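Local coordinates for protein lipase (Rhizopus chinensis, PDB 6A0W) that probably hydrolyses ester bonds of lipid substrates such as triacylglycerols, as a class 3 lipase of the alpha/beta-hydrolase type, at residues 120-124 against 237-243; 213-217 against 264-268. All coordinates share one frame. Numbering follows the deposited sequence.

How the contacts relate
The chain supplies the pieces in the order 120-124, 213-217, 237-243 and 264-268, so the two contacts alternate and cross rather than nest. Contact 1 joins the loop after helix 113-118 to the loop between strands 223-228 and 248-252. It closes a span of 112 residues. Contact 2 begins inside that span, on helix 210-218. It closes a shorter span of 46 residues on the loop after strand 258-262. The centres of the contacts lie about 16 Å apart. They meet where Gln239 packs against Glu267, with OE1 of Gln239 3.9 Å from OE1 of Glu267. Contact 1 ties two connections of the main sheet together; contact 2 ties a third to the loop leaving strand 258-262.

Contact 1: 120-124 against 237-243; sequences MVFTF and PPQAFGY
Segment 120-124 is extended except at Phe122 (phi/psi -98/-2) and enters a strand at Phe124. In 237-243 a cis peptide precedes Pro237 and a 3-10 turn spans 239-241. Gly242 follows at 113/-3, where a CB would clash with the preceding carbonyl. CA atoms of Phe122 and Pro237 lie 6.3 Å apart, of Phe124 and Gly242 9.3 Å. Phe122, Phe124, Phe241 and Tyr243 shield one another as an aromatic cluster. Phe122 (chi1 m) points its edge at the face of Phe241 (t), centroids 5.6 Å apart, planes at 69°. Phe122 CB lies over that face, 3.6 Å from the Phe241 centroid (CH-pi). Pro238 CD is 3.7 Å from the Phe122 centroid (CH-pi). Phe124 (m) stacks offset on Tyr243 (m), centroids 4.4 Å apart, planes at 23°. Tyr243 is buried, but its OH donates to Phe122 O at 2.7 Å. Helix 113-118 is probably the lid, as in fungal relatives. The cluster joins the segment after it to the loop before strand 248-252, beside strand 134-136.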
loop_
_atom_site.group_PDB
_atom_site.type_symbol
_atom_site.label_atom_id
_atom_site.label_comp_id
_atom_site.label_asym_id
_atom_site.label_seq_id
_atom_site.Cartn_x
_atom_site.Cartn_y
_atom_site.Cartn_z
ATOM N N MET A 120 -4.824 4.351 -16.713
ATOM C CA MET A 120 -4.468 5.292 -15.644
ATOM C C MET A 120 -4.033 6.573 -16.355
ATOM O O MET A 120 -3.298 6.479 -17.315
ATOM C CB MET A 120 -3.290 4.743 -14.813
ATOM C CG MET A 120 -2.885 5.638 -13.655
ATOM S SD MET A 120 -1.572 4.883 -12.667
ATOM C CE MET A 120 -2.520 3.619 -11.829
ATOM N N VAL A 121 -4.363 7.734 -15.811
ATOM C CA VAL A 121 -3.788 8.990 -16.291
ATOM C C VAL A 121 -2.866 9.606 -15.224
ATOM O O VAL A 121 -3.149 9.562 -14.025
ATOM C CB VAL A 121 -4.877 10.011 -16.692
ATOM C CG1 VAL A 121 -5.856 9.408 -17.698
ATOM C CG2 VAL A 121 -5.635 10.549 -15.498
ATOM N N PHE A 122 -1.851 10.308 -15.690
ATOM C CA PHE A 122 -0.706 10.677 -14.857
ATOM C C PHE A 122 -0.782 12.081 -14.289
ATOM O O PHE A 122 0.035 12.452 -13.456
ATOM C CB PHE A 122 0.599 10.516 -15.644
ATOM C CG PHE A 122 0.783 9.155 -16.236
ATOM C CD1 PHE A 122 0.218 8.034 -15.639
ATOM C CD2 PHE A 122 1.475 9.007 -17.412
ATOM C CE1 PHE A 122 0.365 6.784 -16.200
ATOM C CE2 PHE A 122 1.616 7.767 -17.990
ATOM C CZ PHE A 122 1.079 6.649 -17.379
ATOM N N THR A 123 -1.831 12.814 -14.635
ATOM C CA THR A 123 -1.979 14.199 -14.219
ATOM C C THR A 123 -1.855 14.391 -12.701
ATOM O O THR A 123 -2.527 13.729 -11.917
ATOM C CB THR A 123 -3.370 14.701 -14.641
ATOM O OG1 THR A 123 -3.586 14.332 -15.991
ATOM C CG2 THR A 123 -3.496 16.202 -14.533
ATOM N N PHE A 124 -1.094 15.409 -12.327
ATOM C CA PHE A 124 -0.925 15.840 -10.955
ATOM C C PHE A 124 -1.970 16.847 -10.546
ATOM O O PHE A 124 -2.459 17.582 -11.374
ATOM C CB PHE A 124 0.431 16.539 -10.833
ATOM C CG PHE A 124 1.594 15.602 -10.813
ATOM C CD1 PHE A 124 1.714 14.664 -9.800
ATOM C CD2 PHE A 124 2.618 15.720 -11.740
ATOM C CE1 PHE A 124 2.836 13.853 -9.727
ATOM C CE2 PHE A 124 3.726 14.899 -11.681
ATOM C CZ PHE A 124 3.839 13.982 -10.659
ATOM N N PRO A 237 2.769 5.370 -11.852
ATOM C CA PRO A 237 3.120 6.042 -13.097
ATOM C C PRO A 237 4.620 6.180 -13.269
ATOM O O PRO A 237 5.361 6.043 -12.304
ATOM C CB PRO A 237 2.534 7.443 -12.901
ATOM C CG PRO A 237 1.464 7.299 -11.901
ATOM C CD PRO A 237 1.807 6.126 -11.042
ATOM N N PRO A 238 5.058 6.670 -14.415
ATOM C CA PRO A 238 6.501 6.642 -14.692
ATOM C C PRO A 238 7.278 7.709 -13.937
ATOM O O PRO A 238 6.818 8.843 -13.788
ATOM C CB PRO A 238 6.556 6.927 -16.196
ATOM C CG PRO A 238 5.189 6.548 -16.704
ATOM C CD PRO A 238 4.282 7.024 -15.610
ATOM N N GLN A 239 8.466 7.364 -13.463
ATOM C CA GLN A 239 9.414 8.385 -13.026
ATOM C C GLN A 239 9.591 9.542 -14.025
ATOM O O GLN A 239 9.668 10.695 -13.622
ATOM C CB GLN A 239 10.775 7.746 -12.772
ATOM C CG GLN A 239 11.204 7.710 -11.331
ATOM C CD GLN A 239 12.603 7.158 -11.202
ATOM O OE1 GLN A 239 12.853 6.016 -11.570
ATOM N NE2 GLN A 239 13.526 8.002 -10.823
ATOM N N ALA A 240 9.665 9.237 -15.315
ATOM C CA ALA A 240 9.889 10.278 -16.335
ATOM C C ALA A 240 8.804 11.351 -16.349
ATOM O O ALA A 240 9.053 12.470 -16.741
ATOM C CB ALA A 240 10.046 9.656 -17.716
ATOM N N PHE A 241 7.650 11.065 -15.769
ATOM C CA PHE A 241 6.620 12.074 -15.620
ATOM C C PHE A 241 6.786 12.914 -14.346
ATOM O O PHE A 241 6.052 13.884 -14.133
ATOM C CB PHE A 241 5.272 11.382 -15.630
ATOM C CG PHE A 241 4.142 12.262 -16.039
ATOM C CD1 PHE A 241 3.408 12.982 -15.068
ATOM C CD2 PHE A 241 3.751 12.324 -17.376
ATOM C CE1 PHE A 241 2.333 13.799 -15.430
ATOM C CE2 PHE A 241 2.685 13.141 -17.741
ATOM C CZ PHE A 241 1.980 13.878 -16.776
ATOM N N GLY A 242 7.754 12.574 -13.493
ATOM C CA GLY A 242 7.986 13.335 -12.247
ATOM C C GLY A 242 7.701 12.601 -10.934
ATOM O O GLY A 242 7.940 13.124 -9.847
ATOM N N TYR A 243 7.210 11.376 -11.030
ATOM C CA TYR A 243 6.786 10.610 -9.861
ATOM C C TYR A 243 8.032 10.004 -9.210
ATOM O O TYR A 243 9.021 9.680 -9.897
ATOM C CB TYR A 243 5.816 9.503 -10.302
ATOM C CG TYR A 243 4.371 9.969 -10.558
ATOM C CD1 TYR A 243 3.980 10.533 -11.775
ATOM C CD2 TYR A 243 3.438 9.945 -9.550
ATOM C CE1 TYR A 243 2.673 10.973 -11.980
ATOM C CE2 TYR A 243 2.129 10.362 -9.753
ATOM C CZ TYR A 243 1.753 10.885 -10.959
ATOM O OH TYR A 243 0.469 11.345 -11.071
#

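Contact 2: 213-217 against 264-268; sequences AYYVD and SNIET. With SO4 (sulfate ion), chain D.
Residues 213-217 are a turn within helix 210-218, which runs on at both ends; Asp217 N is hydrogen-bonded to Ala213 O at 3.1 Å. Segment 264-268 is an irregular loop. It bends at Asn265 (phi/psi -102/11) and is extended from Ile266 onward. The CA atoms of Asp217 and Asn265 lie 6.7 Å apart, those of Ala213 and Ile266 7.6 Å.

The apolar part centres on Ile266, with chi1 and chi2 both m. Ile266 CD1 lies 4.3 Å from Ala213 CB and 4.0 Å from Tyr214 CE1, at the edge of the Tyr214 ring. Ile266 CD1 is also in van der Waals contact with Asp217 OD2 at 3.3 Å.

The polar part centres on Asp217 (chi1 m), whose CB points toward the loop. Asp217 OD2 lies 2.6 Å from Asn265 O. Within the loop, Ser264 OG donates to Ile266 O at 3.0 Å, spanning Asn265.

A sulfate, probably from the crystallisation liquor, accepts a hydrogen bond from Tyr214 OH to its O4 at 2.9 Å. Asn210 also binds this ion.

The contact buries 196 Å² at the surface. Helix 210-218 connects the neighbouring parallel strands 197-202 and 223-228, a beta-alpha-beta crossover of the alpha/beta-hydrolase sheet. The loop after strand 258-262 packs on it. On another side of the helix, Tyr215 and Val216 pack on helix 173-188. Glu267 forms a salt bridge with Arg206 and is hydrogen-bonded to His245, which links the loop to the connection before strand 248-252.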
loop_
_atom_site.group_PDB
_atom_site.type_symbol
_atom_site.label_atom_id
_atom_site.label_comp_id
_atom_site.label_asym_id
_atom_site.label_seq_id
_atom_site.Cartn_x
_atom_site.Cartn_y
_atom_site.Cartn_z
ATOM N N ALA A 213 7.722 13.022 -2.186
ATOM C CA ALA A 213 8.529 11.908 -1.694
ATOM C C ALA A 213 9.521 12.371 -0.618
ATOM O O ALA A 213 9.596 11.760 0.453
ATOM C CB ALA A 213 9.257 11.244 -2.861
ATOM N N TYR A 214 10.165 13.518 -0.838
ATOM C CA TYR A 214 11.059 14.060 0.185
ATOM C C TYR A 214 10.303 14.432 1.432
ATOM O O TYR A 214 10.776 14.201 2.555
ATOM C CB TYR A 214 11.853 15.266 -0.326
ATOM C CG TYR A 214 12.581 15.007 -1.627
ATOM C CD1 TYR A 214 13.131 13.769 -1.910
ATOM C CD2 TYR A 214 12.779 16.034 -2.537
ATOM C CE1 TYR A 214 13.830 13.543 -3.101
ATOM C CE2 TYR A 214 13.475 15.834 -3.710
ATOM C CZ TYR A 214 13.963 14.576 -4.004
ATOM O OH TYR A 214 14.628 14.380 -5.193
ATOM N N TYR A 215 9.108 14.992 1.249
ATOM C CA TYR A 215 8.273 15.320 2.387
ATOM C C TYR A 215 7.924 14.061 3.192
ATOM O O TYR A 215 7.948 14.042 4.423
ATOM C CB TYR A 215 6.975 16.050 1.934
ATOM C CG TYR A 215 5.965 16.178 3.057
ATOM C CD1 TYR A 215 6.194 17.007 4.135
ATOM C CD2 TYR A 215 4.831 15.393 3.079
ATOM C CE1 TYR A 215 5.331 17.040 5.225
ATOM C CE2 TYR A 215 3.998 15.379 4.171
ATOM C CZ TYR A 215 4.218 16.219 5.225
ATOM O OH TYR A 215 3.316 16.229 6.273
ATOM N N VAL A 216 7.462 13.034 2.502
ATOM C CA VAL A 216 7.059 11.819 3.201
ATOM C C VAL A 216 8.221 11.289 4.064
ATOM O O VAL A 216 8.058 10.962 5.248
ATOM C CB VAL A 216 6.631 10.744 2.183
ATOM C CG1 VAL A 216 6.558 9.390 2.866
ATOM C CG2 VAL A 216 5.272 11.100 1.591
ATOM N N ASP A 217 9.393 11.249 3.460
ATOM C CA ASP A 217 10.629 10.830 4.160
ATOM C C ASP A 217 10.965 11.732 5.356
ATOM O O ASP A 217 11.300 11.238 6.421
ATOM C CB ASP A 217 11.797 10.813 3.157
ATOM C CG ASP A 217 11.792 9.596 2.275
ATOM O OD1 ASP A 217 11.024 8.640 2.576
ATOM O OD2 ASP A 217 12.566 9.586 1.276
ATOM N N SER A 264 17.362 2.127 1.764
ATOM C CA SER A 264 17.243 3.534 1.423
ATOM C C SER A 264 15.776 3.979 1.351
ATOM O O SER A 264 14.920 3.186 0.969
ATOM C CB SER A 264 17.932 3.743 0.062
ATOM O OG SER A 264 17.532 4.954 -0.599
ATOM N N ASN A 265 15.498 5.262 1.588
ATOM C CA ASN A 265 14.115 5.752 1.651
ATOM C C ASN A 265 13.650 6.483 0.362
ATOM O O ASN A 265 12.633 7.183 0.347
ATOM C CB ASN A 265 13.904 6.618 2.899
ATOM C CG ASN A 265 14.768 7.886 2.900
ATOM O OD1 ASN A 265 15.528 8.157 1.957
ATOM N ND2 ASN A 265 14.632 8.670 3.955
ATOM N N ILE A 266 14.458 6.360 -0.685
ATOM C CA ILE A 266 14.133 6.797 -2.028
ATOM C C ILE A 266 14.424 5.636 -2.940
ATOM O O ILE A 266 15.386 4.889 -2.729
ATOM C CB ILE A 266 14.977 7.997 -2.465
ATOM C CG1 ILE A 266 14.595 9.222 -1.639
ATOM C CG2 ILE A 266 14.789 8.311 -3.955
ATOM C CD1 ILE A 266 13.237 9.801 -1.947
ATOM N N GLU A 267 13.517 5.378 -3.872
ATOM C CA GLU A 267 13.620 4.149 -4.636
ATOM C C GLU A 267 15.005 3.991 -5.265
ATOM O O GLU A 267 15.527 4.927 -5.843
ATOM C CB GLU A 267 12.555 4.072 -5.724
ATOM C CG GLU A 267 12.468 5.220 -6.716
ATOM C CD GLU A 267 11.301 5.010 -7.674
ATOM O OE1 GLU A 267 11.406 4.070 -8.466
ATOM O OE2 GLU A 267 10.364 5.838 -7.704
ATOM N N THR A 268 15.456 2.748 -5.363
ATOM C CA THR A 268 16.810 2.421 -5.884
ATOM C C THR A 268 16.718 1.503 -7.095
ATOM O O THR A 268 15.647 0.988 -7.440
ATOM C CB THR A 268 17.619 1.604 -4.834
ATOM O OG1 THR A 268 17.019 0.307 -4.657
ATOM C CG2 THR A 268 17.624 2.332 -3.460
HETATM S S SO4 D . 15.266 17.673 -6.805
HETATM O O1 SO4 D . 13.892 17.179 -7.061
HETATM O O2 SO4 D . 16.095 17.642 -8.041
HETATM O O3 SO4 D . 15.147 19.066 -6.319
HETATM O O4 SO4 D . 15.979 16.905 -5.754
#